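Side-chain contacts in putative uncharacterized protein (Ustilago maydis, PDB 4GNX), which probably serves as the large subunit of replication protein A, the heterotrimeric complex that binds single-stranded DNA through OB-fold domains: residues S129-A132 / N133-C136; I370-A374 / G375-K379; A432-E435 / L436-A439. All coordinates share one frame; numbering follows the deposited sequence.

Contact 1 (S129-A132 / N133-C136); sequences SVEA and NQQC. Unlike the reference sequence in segment 133-136: Gln135 (reference Thr).
Between Glu131 and Gln134 the chain reverses in a tight turn, with Asn133 in the left-handed helical region and the CA atoms of Glu131 and Gln134 6.4 Å apart. The turn brings the chain out of the loop between strand 104-107 and strand 135-152 and into the latter, at the start of a sheet in the replication protein A OB domain. Gln134 does most of the touching. Its CB lies 3.4 Å from Glu131 O, and its CG is 3.8 Å from Ala132 O, so the aliphatic root of the side chain is set against two successive carbonyl oxygens on the inside of the bend. Farther out, the side chains of Glu131 and Gln134 run across one another at a slant, and the carboxylate and amide planes are 77° apart. Here Gln134 OE1 meets the Glu131 methylene at CG, at 3.4 Å, while Glu131 OE2 and Gln134 OE1 are 3.9 Å apart. Glu131 holds its CG between its own N and carbonyl carbon (chi1 46°), and this, with the bend at chi2, carries its chain out of the turn on the same side as the end of Gln134. Val130 closes the inner side loosely, its CG1 4.5 Å from Gln134 CB. Val130 also packs against Val206 of strand 198-207, the same residue to which the Gln134 backbone is hydrogen-bonded, and that backbone pairing ties the strand entry to the sheet. Since Glu131 OE2 and Gln134 OE1, as modelled, would both be acceptors, the two polar ends give each other no hydrogen bond, and what the contact offers is methylene-to-oxygen packing at a solvent-facing turn.

Contact 2 (I370-A374 / G375-K379); sequences IGMSA and GELHK
Glu376 OE1 is gripped twice by Ser373: straight on by its backbone N at 2.6 Å (N-H...O angle 169°), and more weakly by its OG at 3.2 Å. In return Glu376 N donates to Ser373 OG at 3.1 Å, which completes a capping box at the N-cap of helix 374-381. The backbone bond uses the anti lone pair of OE1, the one pointing away from the other carboxylate oxygen. Ser373 turns its OG back over the helix start (chi1 77°), where it can meet Glu376 N. The helix proper opens with Leu377 N bonded to Ser373 O and His378 N to Ala374 O. A hydrophobic flank accompanies the polar cap: Met372 CG lies against Glu376 CB, and Ile370 CG2 approaches Leu377 CG at 4.4 Å. Gly371, with positive phi, ends helix 363-370, two residues before the N-cap. Tyr344 of strand 341-352 anchors the junction by bonding Met372 O through its OH and by packing against Ile370, Ala374 and Leu377. Beyond CG, the bent end of Met372 sets SD 4.1 Å from Leu377 CD2.

Contact 3 (A432-E435 / L436-A439); sequences AGME and LVDA
Leu436 N donates to Ala432 O at 3.1 Å, nearly straight at 172°, opening a run of four consecutive i to i+4 bonds in helix 429-441. This C-terminal helix packs against two neighbouring subunits, consistent with the three-helix bundle through which replication protein A trimerises. The leucine side chain folds back along the helix, with CG anti to the carbonyl carbon (chi1 -80°) and 3.7 Å from Ala432 O, and packs on His129 of a neighbouring subunit. Val437 comes next, bonded through its N to Gly433 O at 2.9 Å. With CG1 anti to the backbone N (chi1 -176°), its CG2 is turned back over the preceding turn, where it meets Gly433 O and stands 4.2 Å from Met434 SD. The valine also packs between chains, on Leu125 of one neighbouring subunit and Asn98 of the other, the latter touched by Met434 as well. Asp438 N continues the series to Met434 O, and the aspartate's CB leans on Glu435 O at 3.3 Å, leaving its carboxylate on the exposed side of the helix. Ala439 N donates to Glu435 O. The Glu435 side chain looks elsewhere: OE1 forms a salt bridge with Arg272, joining the helix to the segment ahead of helix 275-280, and OE2 one with Lys431 a turn earlier in the same helix. Ala439 packs on the same His129, and its CB lies 3.7 Å from Glu435 O.

How the contacts relate
The three contacts are all local, but each serves a different place in the fold. Contact 1 is a surface turn leading into a strand, whereas contacts 2 and 3 are partly buried and lie at a helix start and within a helix. They share no secondary-structure element, and contacts 1 and 3 are the nearest pair, with centres 16 Å apart, while contact 2 lies 35 Å or more from both. Their chemistry follows: carbonyl and methylene packing in contact 1, a side-chain cap in contact 2, and backbone bonds with apolar faces in contact 3. Of the three, contact 3 alone meets other protein chains.

Contact 1 (S129-A132 / N133-C136)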
# COMPACT_ATOMS: atom_id res chain seq x y z
N SER C 129 -19.79 7.60 3.14
CA SER C 129 -19.21 7.13 4.40
C SER C 129 -18.31 5.88 4.24
O SER C 129 -17.49 5.59 5.11
CB SER C 129 -20.31 6.88 5.45
OG SER C 129 -21.10 5.75 5.09
N VAL C 130 -18.49 5.15 3.14
CA VAL C 130 -17.62 4.03 2.76
C VAL C 130 -16.33 4.60 2.17
O VAL C 130 -16.37 5.53 1.36
CB VAL C 130 -18.27 3.14 1.68
CG1 VAL C 130 -17.33 2.00 1.27
CG2 VAL C 130 -19.61 2.60 2.15
N GLU C 131 -15.19 4.04 2.55
CA GLU C 131 -13.92 4.53 2.01
C GLU C 131 -13.56 3.88 0.68
O GLU C 131 -14.00 2.76 0.37
CB GLU C 131 -12.80 4.37 3.03
CG GLU C 131 -12.77 3.02 3.70
CD GLU C 131 -12.30 3.10 5.14
OE1 GLU C 131 -11.22 3.70 5.38
OE2 GLU C 131 -13.01 2.58 6.03
N ALA C 132 -12.74 4.59 -0.09
CA ALA C 132 -12.36 4.17 -1.43
C ALA C 132 -11.66 2.80 -1.45
O ALA C 132 -11.25 2.28 -0.41
CB ALA C 132 -11.51 5.23 -2.11
N ASN C 133 -11.55 2.24 -2.65
CA ASN C 133 -11.04 0.88 -2.88
C ASN C 133 -11.55 -0.20 -1.90
O ASN C 133 -10.79 -1.02 -1.40
CB ASN C 133 -9.50 0.88 -2.98
CG ASN C 133 -9.00 1.47 -4.29
OD1 ASN C 133 -9.63 1.34 -5.34
ND2 ASN C 133 -7.84 2.11 -4.24
N GLN C 134 -12.85 -0.19 -1.63
CA GLN C 134 -13.45 -1.19 -0.76
C GLN C 134 -14.71 -1.84 -1.34
O GLN C 134 -15.44 -1.23 -2.14
CB GLN C 134 -13.75 -0.61 0.61
CG GLN C 134 -12.57 -0.70 1.56
CD GLN C 134 -13.00 -0.93 2.99
OE1 GLN C 134 -13.86 -0.22 3.52
NE2 GLN C 134 -12.41 -1.93 3.64
N GLN C 135 -14.93 -3.09 -0.92
CA GLN C 135 -16.08 -3.91 -1.33
C GLN C 135 -17.33 -3.39 -0.67
O GLN C 135 -17.30 -3.02 0.50
CB GLN C 135 -15.89 -5.37 -0.91
CG GLN C 135 -14.46 -5.89 -0.94
CD GLN C 135 -13.90 -5.97 -2.35
OE1 GLN C 135 -14.29 -5.18 -3.23
NE2 GLN C 135 -12.98 -6.91 -2.57
N CYS C 136 -18.43 -3.42 -1.42
CA CYS C 136 -19.70 -2.88 -0.95
C CYS C 136 -20.87 -3.46 -1.76
O CYS C 136 -20.68 -3.88 -2.90
CB CYS C 136 -19.64 -1.35 -0.99
SG CYS C 136 -21.01 -0.47 -1.75

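Contact 2 (I370-A374 / G375-K379)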
# COMPACT_ATOMS: atom_id res chain seq x y z
N ILE C 370 10.28 21.36 4.83
CA ILE C 370 11.49 21.94 5.44
C ILE C 370 11.24 22.36 6.89
O ILE C 370 12.18 22.52 7.67
CB ILE C 370 12.03 23.11 4.57
CG1 ILE C 370 12.44 22.57 3.20
CG2 ILE C 370 13.22 23.80 5.22
CD1 ILE C 370 12.33 23.57 2.08
N GLY C 371 9.97 22.51 7.26
CA GLY C 371 9.57 22.79 8.64
C GLY C 371 9.80 24.25 8.93
O GLY C 371 10.08 24.62 10.08
N MET C 372 9.67 25.08 7.90
CA MET C 372 10.09 26.46 7.95
C MET C 372 9.57 27.21 6.74
O MET C 372 9.57 26.67 5.64
CB MET C 372 11.60 26.48 7.89
CG MET C 372 12.24 27.55 8.71
SD MET C 372 14.02 27.45 8.50
CE MET C 372 14.33 25.81 9.18
N SER C 373 9.11 28.44 6.93
CA SER C 373 8.74 29.30 5.81
C SER C 373 10.00 29.72 5.07
O SER C 373 11.10 29.67 5.64
CB SER C 373 8.02 30.54 6.30
OG SER C 373 8.96 31.46 6.84
N ALA C 374 9.85 30.14 3.82
CA ALA C 374 11.00 30.57 3.02
C ALA C 374 11.73 31.78 3.62
O ALA C 374 12.94 31.94 3.45
CB ALA C 374 10.60 30.83 1.57
N GLY C 375 10.97 32.62 4.32
CA GLY C 375 11.52 33.76 5.05
C GLY C 375 12.44 33.30 6.17
O GLY C 375 13.56 33.82 6.32
N GLU C 376 11.98 32.30 6.93
CA GLU C 376 12.74 31.75 8.06
C GLU C 376 14.04 31.09 7.58
O GLU C 376 15.10 31.17 8.23
CB GLU C 376 11.90 30.74 8.82
CG GLU C 376 10.68 31.28 9.57
CD GLU C 376 9.79 30.18 10.15
OE1 GLU C 376 9.16 29.42 9.36
OE2 GLU C 376 9.68 30.07 11.40
N LEU C 377 13.96 30.43 6.44
CA LEU C 377 15.10 29.78 5.85
C LEU C 377 16.16 30.79 5.45
O LEU C 377 17.35 30.62 5.74
CB LEU C 377 14.67 28.99 4.62
CG LEU C 377 15.27 27.61 4.43
CD1 LEU C 377 15.59 27.46 2.96
CD2 LEU C 377 16.51 27.38 5.28
N HIS C 378 15.69 31.86 4.79
CA HIS C 378 16.52 32.95 4.29
C HIS C 378 17.35 33.56 5.38
O HIS C 378 18.56 33.71 5.25
CB HIS C 378 15.62 34.00 3.65
CG HIS C 378 16.37 35.17 3.07
ND1 HIS C 378 16.36 36.38 3.66
CD2 HIS C 378 17.18 35.27 1.94
CE1 HIS C 378 17.13 37.22 2.94
NE2 HIS C 378 17.62 36.55 1.89
N LYS C 379 16.70 33.89 6.49
CA LYS C 379 17.36 34.46 7.64
C LYS C 379 18.43 33.52 8.19
O LYS C 379 19.52 33.95 8.57
CB LYS C 379 16.31 34.75 8.71
CG LYS C 379 16.77 35.67 9.82
CD LYS C 379 15.65 35.85 10.82
CE LYS C 379 16.20 35.94 12.23
NZ LYS C 379 15.48 34.95 13.08

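Contact 3 (A432-E435 / L436-A439)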
# COMPACT_ATOMS: atom_id res chain seq x y z
N ALA C 432 -0.17 2.54 6.55
CA ALA C 432 0.69 2.04 5.45
C ALA C 432 1.13 0.59 5.73
O ALA C 432 1.22 -0.23 4.82
CB ALA C 432 1.90 2.93 5.25
N GLY C 433 1.36 0.29 7.00
CA GLY C 433 1.67 -1.06 7.44
C GLY C 433 0.60 -2.08 7.12
O GLY C 433 0.90 -3.12 6.52
N MET C 434 -0.64 -1.82 7.52
CA MET C 434 -1.71 -2.79 7.26
C MET C 434 -1.92 -3.01 5.77
O MET C 434 -2.20 -4.13 5.35
CB MET C 434 -3.00 -2.38 7.97
CG MET C 434 -2.95 -2.51 9.48
SD MET C 434 -2.38 -4.13 10.10
CE MET C 434 -3.55 -5.27 9.37
N GLU C 435 -1.77 -1.94 4.99
CA GLU C 435 -1.79 -2.06 3.53
C GLU C 435 -0.80 -3.10 3.08
O GLU C 435 -1.15 -4.05 2.41
CB GLU C 435 -1.50 -0.73 2.85
CG GLU C 435 -2.76 0.04 2.50
CD GLU C 435 -2.58 1.57 2.52
OE1 GLU C 435 -1.44 2.03 2.21
OE2 GLU C 435 -3.57 2.29 2.84
N LEU C 436 0.44 -2.91 3.47
CA LEU C 436 1.49 -3.86 3.16
C LEU C 436 1.20 -5.29 3.63
O LEU C 436 1.53 -6.24 2.92
CB LEU C 436 2.84 -3.40 3.73
CG LEU C 436 3.61 -2.34 2.94
CD1 LEU C 436 4.78 -1.74 3.70
CD2 LEU C 436 4.07 -3.01 1.68
N VAL C 437 0.59 -5.45 4.81
CA VAL C 437 0.17 -6.78 5.25
C VAL C 437 -0.72 -7.41 4.21
O VAL C 437 -0.41 -8.50 3.71
CB VAL C 437 -0.54 -6.77 6.59
CG1 VAL C 437 -0.86 -8.19 7.01
CG2 VAL C 437 0.36 -6.16 7.64
N ASP C 438 -1.78 -6.71 3.83
CA ASP C 438 -2.69 -7.20 2.81
C ASP C 438 -1.90 -7.57 1.59
O ASP C 438 -2.08 -8.64 1.04
CB ASP C 438 -3.71 -6.13 2.42
CG ASP C 438 -4.77 -5.88 3.48
OD1 ASP C 438 -4.96 -6.73 4.38
OD2 ASP C 438 -5.42 -4.81 3.40
N ALA C 439 -1.01 -6.69 1.17
CA ALA C 439 -0.30 -6.89 -0.08
C ALA C 439 0.51 -8.18 -0.01
O ALA C 439 0.44 -9.01 -0.90
CB ALA C 439 0.58 -5.69 -0.38